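Side-chain contacts in KLLA0E08119p (Kluyveromyces lactis, PDB 3VA7), which is the urea carboxylase part of a biotin-dependent enzyme that probably turns urea, bicarbonate and ATP into urea-1-carboxylate in the breakdown of urea: residues 791-794 with 795-799; 1105-1109 with 1110-1114; 516-520 with 521-525. All blocks are in the same frame, centred on the assembly; numbering follows the deposited sequence.

Contact 1 (791-794 with 795-799)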
ATOM      1  N   GLN A 791      12.376  -7.293 -33.432  1.00 37.42           N
ATOM      2  CA  GLN A 791      11.840  -6.491 -34.552  1.00 37.88           C
ATOM      3  C   GLN A 791      10.492  -5.914 -34.159  1.00 36.47           C
ATOM      4  O   GLN A 791      10.281  -4.693 -34.300  1.00 36.47           O
ATOM      5  CB  GLN A 791      11.706  -7.333 -35.845  1.00 38.45           C
ATOM      6  CG  GLN A 791      12.946  -7.382 -36.743  1.00 42.25           C
ATOM      7  CD  GLN A 791      12.894  -8.520 -37.779  1.00 47.29           C
ATOM      8  OE1 GLN A 791      13.784  -9.367 -37.816  1.00 50.26           O
ATOM      9  NE2 GLN A 791      11.835  -8.556 -38.598  1.00 47.75           N
ATOM     10  N   LEU A 792       9.598  -6.784 -33.667  1.00 34.50           N
ATOM     11  CA  LEU A 792       8.280  -6.347 -33.242  1.00 33.41           C
ATOM     12  C   LEU A 792       8.450  -5.246 -32.188  1.00 33.14           C
ATOM     13  O   LEU A 792       7.871  -4.162 -32.277  1.00 31.97           O
ATOM     14  CB  LEU A 792       7.507  -7.529 -32.683  1.00 32.95           C
ATOM     15  CG  LEU A 792       7.103  -8.642 -33.652  1.00 32.46           C
ATOM     16  CD1 LEU A 792       6.761  -9.964 -32.963  1.00 29.87           C
ATOM     17  CD2 LEU A 792       5.923  -8.199 -34.484  1.00 31.76           C
ATOM     18  N   LYS A 793       9.301  -5.520 -31.213  1.00 33.12           N
ATOM     19  CA  LYS A 793       9.464  -4.608 -30.109  1.00 34.04           C
ATOM     20  C   LYS A 793       9.906  -3.258 -30.596  1.00 35.02           C
ATOM     21  O   LYS A 793       9.287  -2.253 -30.258  1.00 36.01           O
ATOM     22  CB  LYS A 793      10.505  -5.154 -29.130  1.00 34.26           C
ATOM     23  CG  LYS A 793      10.416  -4.567 -27.771  1.00 32.31           C
ATOM     24  CD  LYS A 793      11.405  -3.448 -27.606  1.00 31.67           C
ATOM     25  CE  LYS A 793      11.064  -2.694 -26.330  1.00 31.78           C
ATOM     26  NZ  LYS A 793      12.187  -1.849 -25.930  1.00 29.79           N
ATOM     27  N   GLU A 794      10.990  -3.237 -31.377  1.00 36.04           N
ATOM     28  CA  GLU A 794      11.554  -1.997 -31.903  1.00 37.44           C
ATOM     29  C   GLU A 794      10.551  -1.219 -32.744  1.00 37.41           C
ATOM     30  O   GLU A 794      10.533   0.018 -32.705  1.00 37.44           O
ATOM     31  CB  GLU A 794      12.842  -2.257 -32.677  1.00 38.48           C
ATOM     32  CG  GLU A 794      14.105  -2.047 -31.836  1.00 43.75           C
ATOM     33  CD  GLU A 794      15.307  -2.900 -32.301  1.00 53.80           C
ATOM     34  OE1 GLU A 794      16.356  -2.859 -31.582  1.00 60.21           O
ATOM     35  OE2 GLU A 794      15.230  -3.608 -33.354  1.00 53.40           O
ATOM     36  N   SER A 795       9.698  -1.944 -33.470  1.00 36.72           N
ATOM     37  CA  SER A 795       8.666  -1.306 -34.234  1.00 36.55           C
ATOM     38  C   SER A 795       7.666  -0.600 -33.317  1.00 37.04           C
ATOM     39  O   SER A 795       7.094   0.407 -33.727  1.00 37.06           O
ATOM     40  CB  SER A 795       7.942  -2.306 -35.115  1.00 36.35           C
ATOM     41  OG  SER A 795       6.687  -2.627 -34.543  1.00 36.73           O
ATOM     42  N   GLN A 796       7.433  -1.108 -32.099  1.00 36.64           N
ATOM     43  CA  GLN A 796       6.494  -0.415 -31.226  1.00 36.84           C
ATOM     44  C   GLN A 796       7.147   0.881 -30.708  1.00 37.90           C
ATOM     45  O   GLN A 796       6.519   1.944 -30.629  1.00 37.81           O
ATOM     46  CB  GLN A 796       5.978  -1.311 -30.091  1.00 36.98           C
ATOM     47  CG  GLN A 796       5.120  -2.520 -30.545  1.00 35.25           C
ATOM     48  CD  GLN A 796       4.679  -3.473 -29.404  1.00 35.10           C
ATOM     49  OE1 GLN A 796       4.002  -4.490 -29.652  1.00 34.64           O
ATOM     50  NE2 GLN A 796       5.054  -3.151 -28.164  1.00 35.72           N
ATOM     51  N   ASP A 797       8.430   0.819 -30.395  1.00 38.56           N
ATOM     52  CA  ASP A 797       9.062   2.001 -29.913  1.00 39.55           C
ATOM     53  C   ASP A 797       9.114   3.095 -30.987  1.00 40.35           C
ATOM     54  O   ASP A 797       8.882   4.269 -30.683  1.00 41.45           O
ATOM     55  CB  ASP A 797      10.447   1.656 -29.362  1.00 40.84           C
ATOM     56  CG  ASP A 797      10.390   0.746 -28.108  1.00 41.03           C
ATOM     57  OD1 ASP A 797       9.304   0.425 -27.631  1.00 42.52           O
ATOM     58  OD2 ASP A 797      11.448   0.331 -27.609  1.00 42.82           O
ATOM     59  N   LYS A 798       9.399   2.726 -32.234  1.00 40.46           N
ATOM     60  CA  LYS A 798       9.442   3.708 -33.316  1.00 41.52           C
ATOM     61  C   LYS A 798       8.069   4.264 -33.583  1.00 40.12           C
ATOM     62  O   LYS A 798       7.922   5.445 -33.899  1.00 40.08           O
ATOM     63  CB  LYS A 798      10.032   3.157 -34.636  1.00 42.53           C
ATOM     64  CG  LYS A 798      11.504   2.680 -34.574  1.00 47.08           C
ATOM     65  CD  LYS A 798      12.533   3.781 -34.164  1.00 54.33           C
ATOM     66  CE  LYS A 798      13.127   4.492 -35.421  1.00 59.16           C
ATOM     67  NZ  LYS A 798      13.476   3.524 -36.557  1.00 57.87           N
ATOM     68  N   SER A 799       7.066   3.409 -33.452  1.00 39.29           N
ATOM     69  CA  SER A 799       5.692   3.816 -33.655  1.00 38.31           C
ATOM     70  C   SER A 799       5.362   4.829 -32.606  1.00 37.98           C
ATOM     71  O   SER A 799       4.880   5.894 -32.931  1.00 38.27           O
ATOM     72  CB  SER A 799       4.769   2.622 -33.584  1.00 38.69           C
ATOM     73  OG  SER A 799       5.039   1.753 -34.680  1.00 39.41           O
TER

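Contact 2 (1105-1109 with 1110-1114)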
ATOM      1  N   SER A1105      25.378 -11.688  11.674  1.00 44.22           N
ATOM      2  CA  SER A1105      26.560 -12.487  11.834  1.00 43.80           C
ATOM      3  C   SER A1105      27.177 -12.962  10.501  1.00 42.95           C
ATOM      4  O   SER A1105      27.023 -12.270   9.499  1.00 43.28           O
ATOM      5  CB  SER A1105      26.346 -13.589  12.869  1.00 44.47           C
ATOM      6  OG  SER A1105      25.603 -14.642  12.310  1.00 47.02           O
ATOM      7  N   ILE A1106      27.902 -14.089  10.520  1.00 41.52           N
ATOM      8  CA  ILE A1106      28.690 -14.566   9.398  1.00 41.50           C
ATOM      9  C   ILE A1106      28.432 -16.093   9.240  1.00 40.84           C
ATOM     10  O   ILE A1106      28.653 -16.848  10.166  1.00 41.31           O
ATOM     11  CB  ILE A1106      30.271 -14.349   9.631  1.00 42.22           C
ATOM     12  CG1 ILE A1106      30.718 -12.876   9.689  1.00 42.84           C
ATOM     13  CG2 ILE A1106      31.097 -15.021   8.542  1.00 43.93           C
ATOM     14  CD1 ILE A1106      30.698 -12.234  11.122  1.00 47.35           C
ATOM     15  N   PHE A1107      27.996 -16.559   8.076  1.00 38.92           N
ATOM     16  CA  PHE A1107      27.945 -17.988   7.820  1.00 37.47           C
ATOM     17  C   PHE A1107      29.234 -18.514   7.185  1.00 38.17           C
ATOM     18  O   PHE A1107      29.682 -18.041   6.115  1.00 38.68           O
ATOM     19  CB  PHE A1107      26.792 -18.297   6.909  1.00 36.18           C
ATOM     20  CG  PHE A1107      26.711 -19.720   6.515  1.00 34.27           C
ATOM     21  CD1 PHE A1107      26.008 -20.635   7.320  1.00 30.27           C
ATOM     22  CD2 PHE A1107      27.330 -20.172   5.325  1.00 31.08           C
ATOM     23  CE1 PHE A1107      25.909 -21.986   6.937  1.00 30.17           C
ATOM     24  CE2 PHE A1107      27.239 -21.530   4.928  1.00 30.65           C
ATOM     25  CZ  PHE A1107      26.522 -22.443   5.747  1.00 29.63           C
ATOM     26  N   ASP A1108      29.808 -19.530   7.799  1.00 38.12           N
ATOM     27  CA  ASP A1108      31.127 -19.967   7.419  1.00 38.88           C
ATOM     28  C   ASP A1108      31.073 -21.330   6.802  1.00 38.91           C
ATOM     29  O   ASP A1108      30.752 -22.290   7.461  1.00 40.09           O
ATOM     30  CB  ASP A1108      31.993 -19.981   8.676  1.00 39.24           C
ATOM     31  CG  ASP A1108      33.463 -20.189   8.374  1.00 41.17           C
ATOM     32  OD1 ASP A1108      33.802 -21.126   7.609  1.00 41.67           O
ATOM     33  OD2 ASP A1108      34.273 -19.392   8.905  1.00 42.98           O
ATOM     34  N   HIS A1109      31.382 -21.476   5.539  1.00 39.99           N
ATOM     35  CA  HIS A1109      31.138 -22.804   4.974  1.00 41.43           C
ATOM     36  C   HIS A1109      32.100 -23.842   5.552  1.00 42.22           C
ATOM     37  O   HIS A1109      31.808 -25.039   5.541  1.00 42.09           O
ATOM     38  CB  HIS A1109      31.207 -22.783   3.457  1.00 41.02           C
ATOM     39  CG  HIS A1109      30.578 -23.969   2.812  1.00 42.04           C
ATOM     40  ND1 HIS A1109      29.243 -24.285   2.980  1.00 44.62           N
ATOM     41  CD2 HIS A1109      31.084 -24.916   1.986  1.00 43.29           C
ATOM     42  CE1 HIS A1109      28.953 -25.374   2.282  1.00 42.51           C
ATOM     43  NE2 HIS A1109      30.049 -25.773   1.665  1.00 44.29           N
ATOM     44  N   LYS A1110      33.266 -23.368   6.016  1.00 43.58           N
ATOM     45  CA  LYS A1110      34.287 -24.234   6.581  1.00 44.30           C
ATOM     46  C   LYS A1110      33.716 -24.795   7.871  1.00 44.61           C
ATOM     47  O   LYS A1110      33.841 -25.984   8.125  1.00 45.41           O
ATOM     48  CB  LYS A1110      35.600 -23.480   6.853  1.00 44.95           C
ATOM     49  CG  LYS A1110      36.724 -24.274   7.595  1.00 45.50           C
ATOM     50  CD  LYS A1110      37.765 -23.316   8.219  1.00 49.71           C
ATOM     51  CE  LYS A1110      39.066 -24.015   8.771  1.00 51.03           C
ATOM     52  NZ  LYS A1110      39.800 -24.837   7.756  1.00 50.10           N
ATOM     53  N   GLU A1111      33.075 -23.963   8.671  1.00 44.33           N
ATOM     54  CA  GLU A1111      32.532 -24.441   9.930  1.00 45.88           C
ATOM     55  C   GLU A1111      31.375 -25.399   9.708  1.00 45.51           C
ATOM     56  O   GLU A1111      31.316 -26.481  10.318  1.00 46.01           O
ATOM     57  CB  GLU A1111      32.063 -23.282  10.755  1.00 46.43           C
ATOM     58  CG  GLU A1111      31.596 -23.659  12.098  1.00 51.56           C
ATOM     59  CD  GLU A1111      31.792 -22.488  13.024  1.00 59.72           C
ATOM     60  OE1 GLU A1111      32.505 -21.531  12.586  1.00 61.05           O
ATOM     61  OE2 GLU A1111      31.258 -22.519  14.170  1.00 61.24           O
ATOM     62  N   TYR A1112      30.478 -24.995   8.806  1.00 44.66           N
ATOM     63  CA  TYR A1112      29.372 -25.823   8.356  1.00 42.78           C
ATOM     64  C   TYR A1112      29.792 -27.170   7.856  1.00 43.37           C
ATOM     65  O   TYR A1112      29.184 -28.141   8.236  1.00 43.93           O
ATOM     66  CB  TYR A1112      28.553 -25.091   7.304  1.00 41.61           C
ATOM     67  CG  TYR A1112      27.377 -25.869   6.738  1.00 36.50           C
ATOM     68  CD1 TYR A1112      26.156 -25.971   7.448  1.00 33.16           C
ATOM     69  CD2 TYR A1112      27.469 -26.471   5.485  1.00 29.08           C
ATOM     70  CE1 TYR A1112      25.071 -26.677   6.907  1.00 30.17           C
ATOM     71  CE2 TYR A1112      26.437 -27.165   4.961  1.00 28.35           C
ATOM     72  CZ  TYR A1112      25.215 -27.260   5.660  1.00 28.18           C
ATOM     73  OH  TYR A1112      24.164 -27.957   5.099  1.00 25.87           O
ATOM     74  N   LEU A1113      30.796 -27.242   6.997  1.00 45.13           N
ATOM     75  CA  LEU A1113      31.267 -28.548   6.469  1.00 47.47           C
ATOM     76  C   LEU A1113      31.814 -29.435   7.568  1.00 48.38           C
ATOM     77  O   LEU A1113      31.824 -30.638   7.414  1.00 48.68           O
ATOM     78  CB  LEU A1113      32.370 -28.391   5.420  1.00 47.48           C
ATOM     79  CG  LEU A1113      31.956 -28.056   3.990  1.00 48.35           C
ATOM     80  CD1 LEU A1113      33.259 -27.860   3.217  1.00 48.03           C
ATOM     81  CD2 LEU A1113      31.055 -29.141   3.332  1.00 45.19           C
ATOM     82  N   ALA A1114      32.261 -28.819   8.666  1.00 49.69           N
ATOM     83  CA  ALA A1114      32.780 -29.529   9.821  1.00 50.98           C
ATOM     84  C   ALA A1114      31.613 -30.060  10.652  1.00 52.07           C
ATOM     85  O   ALA A1114      31.687 -31.156  11.253  1.00 53.28           O
ATOM     86  CB  ALA A1114      33.669 -28.623  10.672  1.00 50.87           C
TER

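Contact 3 (516-520 with 521-525)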
ATOM      1  N   LEU A 516       0.017   4.354 -26.654  1.00 33.63           N
ATOM      2  CA  LEU A 516      -0.736   5.095 -27.654  1.00 34.67           C
ATOM      3  C   LEU A 516      -1.555   6.150 -26.934  1.00 34.88           C
ATOM      4  O   LEU A 516      -1.477   7.331 -27.294  1.00 33.83           O
ATOM      5  CB  LEU A 516      -1.657   4.190 -28.465  1.00 34.81           C
ATOM      6  CG  LEU A 516      -1.062   3.309 -29.565  1.00 38.44           C
ATOM      7  CD1 LEU A 516      -2.089   2.238 -30.017  1.00 39.90           C
ATOM      8  CD2 LEU A 516      -0.549   4.127 -30.756  1.00 37.39           C
ATOM      9  N   ALA A 517      -2.338   5.719 -25.931  1.00 35.31           N
ATOM     10  CA  ALA A 517      -3.260   6.632 -25.281  1.00 36.21           C
ATOM     11  C   ALA A 517      -2.444   7.820 -24.784  1.00 37.25           C
ATOM     12  O   ALA A 517      -2.783   8.999 -25.068  1.00 38.32           O
ATOM     13  CB  ALA A 517      -4.037   5.949 -24.147  1.00 35.71           C
ATOM     14  N   ASN A 518      -1.327   7.543 -24.112  1.00 36.78           N
ATOM     15  CA  ASN A 518      -0.483   8.656 -23.701  1.00 36.85           C
ATOM     16  C   ASN A 518      -0.069   9.580 -24.824  1.00 36.42           C
ATOM     17  O   ASN A 518      -0.191  10.801 -24.732  1.00 36.73           O
ATOM     18  CB  ASN A 518       0.732   8.188 -22.885  1.00 36.41           C
ATOM     19  CG  ASN A 518       0.488   8.331 -21.378  1.00 37.63           C
ATOM     20  OD1 ASN A 518      -0.350   9.173 -20.945  1.00 34.30           O
ATOM     21  ND2 ASN A 518       1.207   7.525 -20.571  1.00 34.17           N
ATOM     22  N   ARG A 519       0.461   8.987 -25.874  1.00 36.68           N
ATOM     23  CA  ARG A 519       0.956   9.755 -26.998  1.00 37.05           C
ATOM     24  C   ARG A 519      -0.153  10.603 -27.651  1.00 35.67           C
ATOM     25  O   ARG A 519       0.085  11.740 -28.043  1.00 35.06           O
ATOM     26  CB  ARG A 519       1.607   8.818 -28.039  1.00 37.88           C
ATOM     27  CG  ARG A 519       2.208   9.539 -29.246  1.00 40.45           C
ATOM     28  CD  ARG A 519       3.181  10.596 -28.837  1.00 44.70           C
ATOM     29  NE  ARG A 519       4.094  10.915 -29.932  1.00 53.53           N
ATOM     30  CZ  ARG A 519       3.992  12.000 -30.712  1.00 56.79           C
ATOM     31  NH1 ARG A 519       4.897  12.217 -31.666  1.00 57.83           N
ATOM     32  NH2 ARG A 519       3.002  12.878 -30.530  1.00 55.94           N
ATOM     33  N   VAL A 520      -1.362  10.068 -27.724  1.00 34.66           N
ATOM     34  CA  VAL A 520      -2.404  10.747 -28.452  1.00 34.65           C
ATOM     35  C   VAL A 520      -2.637  12.122 -27.843  1.00 35.62           C
ATOM     36  O   VAL A 520      -3.074  13.057 -28.534  1.00 36.42           O
ATOM     37  CB  VAL A 520      -3.686   9.928 -28.503  1.00 34.52           C
ATOM     38  CG1 VAL A 520      -4.867  10.808 -28.834  1.00 33.43           C
ATOM     39  CG2 VAL A 520      -3.537   8.704 -29.464  1.00 32.71           C
ATOM     40  N   VAL A 521      -2.311  12.258 -26.562  1.00 35.00           N
ATOM     41  CA  VAL A 521      -2.553  13.478 -25.843  1.00 34.63           C
ATOM     42  C   VAL A 521      -1.244  14.256 -25.688  1.00 34.94           C
ATOM     43  O   VAL A 521      -1.223  15.359 -25.110  1.00 34.89           O
ATOM     44  CB  VAL A 521      -3.106  13.142 -24.466  1.00 35.17           C
ATOM     45  CG1 VAL A 521      -3.228  14.322 -23.718  1.00 37.72           C
ATOM     46  CG2 VAL A 521      -4.510  12.484 -24.530  1.00 36.53           C
ATOM     47  N   GLY A 522      -0.138  13.714 -26.196  1.00 34.76           N
ATOM     48  CA  GLY A 522       1.124  14.446 -26.143  1.00 35.11           C
ATOM     49  C   GLY A 522       1.846  14.379 -24.794  1.00 36.02           C
ATOM     50  O   GLY A 522       2.730  15.189 -24.511  1.00 36.61           O
ATOM     51  N   ASN A 523       1.483  13.399 -23.957  1.00 35.69           N
ATOM     52  CA  ASN A 523       2.183  13.166 -22.699  1.00 34.13           C
ATOM     53  C   ASN A 523       3.620  12.668 -22.948  1.00 33.40           C
ATOM     54  O   ASN A 523       3.852  11.850 -23.848  1.00 32.31           O
ATOM     55  CB  ASN A 523       1.405  12.149 -21.835  1.00 33.17           C
ATOM     56  CG  ASN A 523       0.273  12.785 -21.000  1.00 34.44           C
ATOM     57  OD1 ASN A 523       0.213  13.997 -20.812  1.00 35.04           O
ATOM     58  ND2 ASN A 523      -0.613  11.941 -20.463  1.00 35.68           N
ATOM     59  N   ASN A 524       4.582  13.152 -22.145  1.00 33.66           N
ATOM     60  CA  ASN A 524       5.824  12.388 -21.870  1.00 33.33           C
ATOM     61  C   ASN A 524       5.486  10.907 -21.550  1.00 33.00           C
ATOM     62  O   ASN A 524       4.457  10.632 -20.928  1.00 32.83           O
ATOM     63  CB  ASN A 524       6.572  13.001 -20.694  1.00 33.43           C
ATOM     64  CG  ASN A 524       7.876  12.258 -20.382  1.00 33.97           C
ATOM     65  OD1 ASN A 524       7.865  11.279 -19.621  1.00 35.35           O
ATOM     66  ND2 ASN A 524       9.014  12.742 -20.952  1.00 28.07           N
ATOM     67  N   SER A 525       6.323   9.957 -21.945  1.00 32.48           N
ATOM     68  CA  SER A 525       5.899   8.569 -21.845  1.00 32.61           C
ATOM     69  C   SER A 525       5.818   8.040 -20.401  1.00 33.98           C
ATOM     70  O   SER A 525       5.305   6.961 -20.181  1.00 33.26           O
ATOM     71  CB  SER A 525       6.825   7.699 -22.632  1.00 32.05           C
ATOM     72  OG  SER A 525       8.043   7.622 -21.959  1.00 30.15           O
TER
HETATM   73  O   HOH W   1       3.383   6.086 -21.819  1.00 19.14           O

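Contact 1 (791-794 with 795-799)
The carbonyl oxygen of Leu792 is gripped twice from the next turn: by the hydroxyl of Ser795, with OG 3.0 Å from Leu792 O, and by the amide of Gln796, whose N lies 3.1 Å from the same oxygen. The amide arrives within the carbonyl plane, while the hydroxyl stands slightly tilted from it. Ser795 OG is not spent on this bond, since Leu809 N of the following loop also hydrogen-bonds to it and ties the loop to the helix. A second shared acceptor follows one residue on. Asp797 N meets Lys793 O at 3.2 Å in the carbonyl plane, whereas Gln796 N approaches that oxygen from well above it. All of this belongs to helix 786-802, and on its flank Lys793 and Asp797 form the classic salt bridge between residues four apart. The lysine chain starts opposite its own backbone nitrogen (chi1 -160°) and then bends at chi2 (-97°), which carries the ammonium group onward along the helix until Lys793 NZ is 2.8 Å from Asp797 OD2, on the syn lone pair of that oxygen. The other carboxylate oxygen, Asp797 OD1, takes a salt bridge from Arg515 of helix 511-520, and the carboxylate thus sits between two cations that probably stabilise its negative charge. Lys793 also touches Glu764, a ligand of the bound sodium ion, which lies about 4 Å from the lysine side chain. Further along, Ser799 repeats the serine theme: its OG is 2.6 Å from Ser795 O, which also accepts Ser799 N from the opposite face of the carbonyl plane.

Contact 2 (1105-1109 with 1110-1114)
Phe1107 and Tyr1112 both swing their rings opposite the backbone nitrogen (chi1 176° and 179°), and this shared choice brings the far end of the phenylalanine ring against the root of the tyrosine ring. Phe1107 CZ rests 3.7 Å from Tyr1112 CG, and with the planes at 48° the pair is neither a stack nor an edge-to-face contact. His1109 completes an aromatic cluster. Its ring runs nearly parallel to that of Tyr1112 but is slid so far along that the two barely overlap, their centroids 5.6 Å apart, and Phe1107 CE2 lies at its edge. Leu1113 adds an off-centre CH-pi contact, with CG 4.1 Å from the centroid of the His1109 ring. Trp921 stacks on the histidine, Leu859 of helix 859-875 touches all three cluster members, and the tyrosine hydroxyl is held by Leu1002 O.

The polar half belongs to Asp1108. Asp1108 OD1 serves two amides: it is 3.1 Å from Glu1111 N, which meets it from above the carboxylate plane, and makes a weak bond to Lys1110 N. Asp1108 O takes Tyr1112 N at 3.0 Å in an almost straight bond, opening the regular helical pattern. Negative charge at this helix end is likely to be eased by the aligned amides, although Asp1108 OD2 lies 4.6 Å from Glu1111 OE1 and the like charges would partly oppose this. Such an arrangement is the hallmark of an aspartate N-cap, here at the junction where strand 1101-1108 of a mixed sheet passes directly into helix 1109-1117.

Contact 3 (516-520 with 521-525)
Asn518 O receives two backbone amides as helix 511-520 ends in a Schellman motif. Asn523 N reaches back to Asn518 O at 3.2 Å, the long six-to-one bond of the motif, and Gly522 N closes the inner ring on Arg519 O at 2.7 Å. Val521 N also bonds to Asn518 O, from the face of the carbonyl plane opposite to Asn523 N. Gly522 suits the turn, because at its phi of 80° a side chain would be pressed against the preceding carbonyl oxygen.

Amide-to-amide bonding forms a second layer. With its CG anti to the carbonyl carbon (chi1 -84°), Asn523 points ND2 almost straight at Asn518 OD1, 2.8 Å away; the acceptor lies in the amide plane of Asn523, yet the donor stands above that of Asn518, and the two planes are 67° apart. Asn523 is also held by strand 587-592 and the residues just after it, its ND2 bonding to Ile592 O and its OD1 accepting from Gly594 N. Replacing Asn518 with an alanine removes one acceptor of Asn523 ND2 and the donor to Ser527 O and a bound water, and would probably weaken the tie between helix end and loop.

Apolar packing makes up the third kind. Val520 and Val521 both touch Ala548 of strand 545-550, burying the end of the helix against the sheet of the carboxyltransferase A and B region. Solvent supplies the last link: Asn518 ND2, which also donates to Ser527 O, gives a hydrogen to a water 2.9 Å away, and that water in turn donates to Ser525 O at 2.7 Å.

How the contacts relate
Contacts 1 and 3 are neighbours in space though far apart in sequence: their centres are 16 Å apart and their nearest atoms about 6 Å. Helix 511-520 joins them, since Arg515 and Tyr512 reach contact 1 while the helix ends in contact 3, and Arg519 returns a weak bond to Ile800 O near the C-terminal end of helix 786-802. Contact 1 borders the sodium site. Contact 2 stands apart, its centre about 51 Å from that of contact 1 and 55 Å from that of contact 3. Its strand nevertheless belongs to the sheet containing strand 1031-1034, which carries Cys1033 of the urea pocket.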